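Local coordinates for xylanase and alpha-amylase inhibitor protein (Scadoxus multiflorus, PDB 3MU7) that probably inhibits both xylanases and alpha-amylases, using a TIM-barrel scaffold of the glycosyl hydrolase family 18 type, at residues K98-L102 and L118-D122. Residues are numbered along the deposited sequence.
Sequences KNFLL and LDGID
The C-terminal part of helix 86-101 packs on the start of strand 120-125, a helix-to-strand step of the TIM barrel. The turn over 98-101 is of the wider pi type, and Leu102 turns off in extended conformation (phi/psi -126/155). Leu118 and Asp119 lead into the strand, with Leu101 and Leu118 closest at 5.5 Å between CA atoms. One direct hydrogen bond joins the backbones: Leu118 N donates to Phe100 O at 2.8 Å, nearly straight at 162°. Beside it a water oxygen lies 2.9 Å from Leu101 O and 2.8 Å from Leu118 O, bridging the two carbonyls.

The apolar side chains pack beside this polar link. Phe100 (chi1 m, chi2 -82°) points toward the strand and sets CD1 3.9 Å from Leu118 CD1; its broad ring also meets Phe113 edge-to-face. Leu118, mt, reaches Val70 and Leu72 of the neighbouring strand too. Leu101 starts sideways, but its mt rotamer brings both methyls in: CD1 lies 3.8 Å from Ile121 CG1, and CD2 lies 4.0 Å from Gly120 CA. Ile121 answers with mm, swinging its CG1 arm to the helix. Gly120, at phi/psi 158/-176, takes a backbone shape in which a CB would jam against the preceding carbonyl.

Asp122 is out of reach of segment 98-102, its carboxylate hydrogen-bonded to Tyr8, Ser73, Thr153 and Trp178 inside the barrel. By sequence, Asp119 to Asp122 are consistent with the start of the family 18 signature DGxDxDxE. Leucine, isoleucine and phenylalanine thus suit the buried helix-strand layer, while a direct N-H...O bond and a water bridge tie the two backbones.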
ATOM      1  N   LYS A  98      18.138   3.903  -5.467  1.00  9.42           N
ATOM      2  CA  LYS A  98      18.883   5.120  -5.775  1.00 10.40           C
ATOM      3  C   LYS A  98      17.991   6.353  -5.829  1.00 10.37           C
ATOM      4  O   LYS A  98      18.392   7.433  -5.399  1.00 11.48           O
ATOM      5  CB  LYS A  98      19.625   4.977  -7.103  1.00 11.25           C
ATOM      6  CG  LYS A  98      20.821   4.042  -7.052  1.00 13.64           C
ATOM      7  CD  LYS A  98      21.600   4.100  -8.356  1.00 17.34           C
ATOM      8  CE  LYS A  98      22.901   3.318  -8.270  1.00 19.66           C
ATOM      9  NZ  LYS A  98      23.728   3.481  -9.499  1.00 21.96           N
ATOM     10  N   ASN A  99      16.782   6.199  -6.357  1.00  9.48           N
ATOM     11  CA  ASN A  99      15.937   7.359  -6.627  1.00  9.76           C
ATOM     12  C   ASN A  99      14.960   7.749  -5.532  1.00  9.33           C
ATOM     13  O   ASN A  99      14.559   8.914  -5.463  1.00 10.07           O
ATOM     14  CB  ASN A  99      15.204   7.185  -7.945  1.00 10.13           C
ATOM     15  CG  ASN A  99      16.110   7.389  -9.122  1.00 11.08           C
ATOM     16  OD1 ASN A  99      16.525   8.514  -9.398  1.00 13.22           O
ATOM     17  ND2 ASN A  99      16.441   6.308  -9.821  1.00 13.07           N
ATOM     18  N   PHE A 100      14.582   6.793  -4.687  1.00  8.78           N
ATOM     19  CA  PHE A 100      13.530   7.011  -3.696  1.00  8.67           C
ATOM     20  C   PHE A 100      13.944   6.681  -2.272  1.00  8.82           C
ATOM     21  O   PHE A 100      13.374   7.232  -1.340  1.00  9.84           O
ATOM     22  CB  PHE A 100      12.270   6.201  -4.044  1.00  8.69           C
ATOM     23  CG  PHE A 100      11.653   6.559  -5.369  1.00  7.89           C
ATOM     24  CD1 PHE A 100      10.799   7.655  -5.492  1.00  8.70           C
ATOM     25  CD2 PHE A 100      11.910   5.783  -6.496  1.00  9.34           C
ATOM     26  CE1 PHE A 100      10.225   7.977  -6.727  1.00  8.76           C
ATOM     27  CE2 PHE A 100      11.341   6.095  -7.724  1.00  9.81           C
ATOM     28  CZ  PHE A 100      10.496   7.193  -7.840  1.00  9.39           C
ATOM     29  N   LEU A 101      14.902   5.778  -2.086  1.00  8.35           N
ATOM     30  CA  LEU A 101      15.181   5.264  -0.742  1.00  9.00           C
ATOM     31  C   LEU A 101      16.481   5.766  -0.136  1.00  9.58           C
ATOM     32  O   LEU A 101      16.772   5.502   1.031  1.00 10.35           O
ATOM     33  CB  LEU A 101      15.123   3.735  -0.743  1.00  8.68           C
ATOM     34  CG  LEU A 101      13.787   3.133  -1.200  1.00  8.40           C
ATOM     35  CD1 LEU A 101      13.912   1.634  -1.394  1.00  9.57           C
ATOM     36  CD2 LEU A 101      12.657   3.455  -0.220  1.00  9.48           C
ATOM     37  N   LEU A 102      17.246   6.491  -0.943  1.00 10.47           N
ATOM     38  CA  LEU A 102      18.498   7.099  -0.518  1.00 11.63           C
ATOM     39  C   LEU A 102      18.457   8.585  -0.838  1.00 12.26           C
ATOM     40  O   LEU A 102      17.740   8.993  -1.748  1.00 11.93           O
ATOM     41  CB  LEU A 102      19.672   6.469  -1.267  1.00 11.45           C
ATOM     42  CG  LEU A 102      20.043   5.021  -0.963  1.00 12.71           C
ATOM     43  CD1 LEU A 102      21.097   4.569  -1.958  1.00 14.06           C
ATOM     44  CD2 LEU A 102      20.551   4.866   0.463  1.00 14.16           C
ATOM     45  N   LEU A 118      11.870   8.398   0.677  1.00  7.84           N
ATOM     46  CA  LEU A 118      10.654   7.718   1.100  1.00  7.70           C
ATOM     47  C   LEU A 118      10.906   6.729   2.223  1.00  7.39           C
ATOM     48  O   LEU A 118      12.044   6.314   2.470  1.00  8.39           O
ATOM     49  CB  LEU A 118       9.999   7.010  -0.084  1.00  8.00           C
ATOM     50  CG  LEU A 118       9.591   7.890  -1.260  1.00  7.99           C
ATOM     51  CD1 LEU A 118       8.803   7.050  -2.239  1.00  9.45           C
ATOM     52  CD2 LEU A 118       8.770   9.090  -0.810  1.00 10.32           C
ATOM     53  N   ASP A 119       9.825   6.348   2.896  1.00  7.25           N
ATOM     54  CA  ASP A 119       9.891   5.426   4.012  1.00  7.13           C
ATOM     55  C   ASP A 119       9.765   3.962   3.630  1.00  7.04           C
ATOM     56  O   ASP A 119       9.848   3.099   4.496  1.00  7.61           O
ATOM     57  CB  ASP A 119       8.847   5.806   5.047  1.00  7.70           C
ATOM     58  CG  ASP A 119       9.071   7.194   5.582  1.00  7.96           C
ATOM     59  OD1 ASP A 119      10.088   7.388   6.282  1.00 10.09           O
ATOM     60  OD2 ASP A 119       8.266   8.089   5.268  1.00  8.13           O
ATOM     61  N   GLY A 120       9.572   3.674   2.346  1.00  6.60           N
ATOM     62  CA  GLY A 120       9.496   2.290   1.911  1.00  6.99           C
ATOM     63  C   GLY A 120       8.784   2.102   0.597  1.00  6.33           C
ATOM     64  O   GLY A 120       8.372   3.071  -0.061  1.00  6.38           O
ATOM     65  N   ILE A 121       8.646   0.827   0.237  1.00  5.96           N
ATOM     66  CA  ILE A 121       8.060   0.394  -1.024  1.00  6.04           C
ATOM     67  C   ILE A 121       6.925  -0.574  -0.756  1.00  5.95           C
ATOM     68  O   ILE A 121       7.077  -1.518   0.026  1.00  6.13           O
ATOM     69  CB  ILE A 121       9.118  -0.308  -1.931  1.00  6.00           C
ATOM     70  CG1 ILE A 121      10.342   0.589  -2.197  1.00  6.73           C
ATOM     71  CG2 ILE A 121       8.480  -0.829  -3.225  1.00  6.66           C
ATOM     72  CD1 ILE A 121      10.040   1.882  -2.933  1.00  7.41           C
ATOM     73  N   ASP A 122       5.806  -0.334  -1.429  1.00  5.44           N
ATOM     74  CA  ASP A 122       4.617  -1.169  -1.334  1.00  5.83           C
ATOM     75  C   ASP A 122       4.453  -1.990  -2.611  1.00  5.85           C
ATOM     76  O   ASP A 122       4.436  -1.440  -3.713  1.00  6.18           O
ATOM     77  CB  ASP A 122       3.403  -0.263  -1.122  1.00  5.82           C
ATOM     78  CG  ASP A 122       2.095  -1.013  -1.120  1.00  5.58           C
ATOM     79  OD1 ASP A 122       1.891  -1.852  -0.218  1.00  6.72           O
ATOM     80  OD2 ASP A 122       1.259  -0.737  -2.006  1.00  5.88           O
TER
HETATM   81  O   HOH W   1      14.538   5.098   2.755  1.00 13.33           O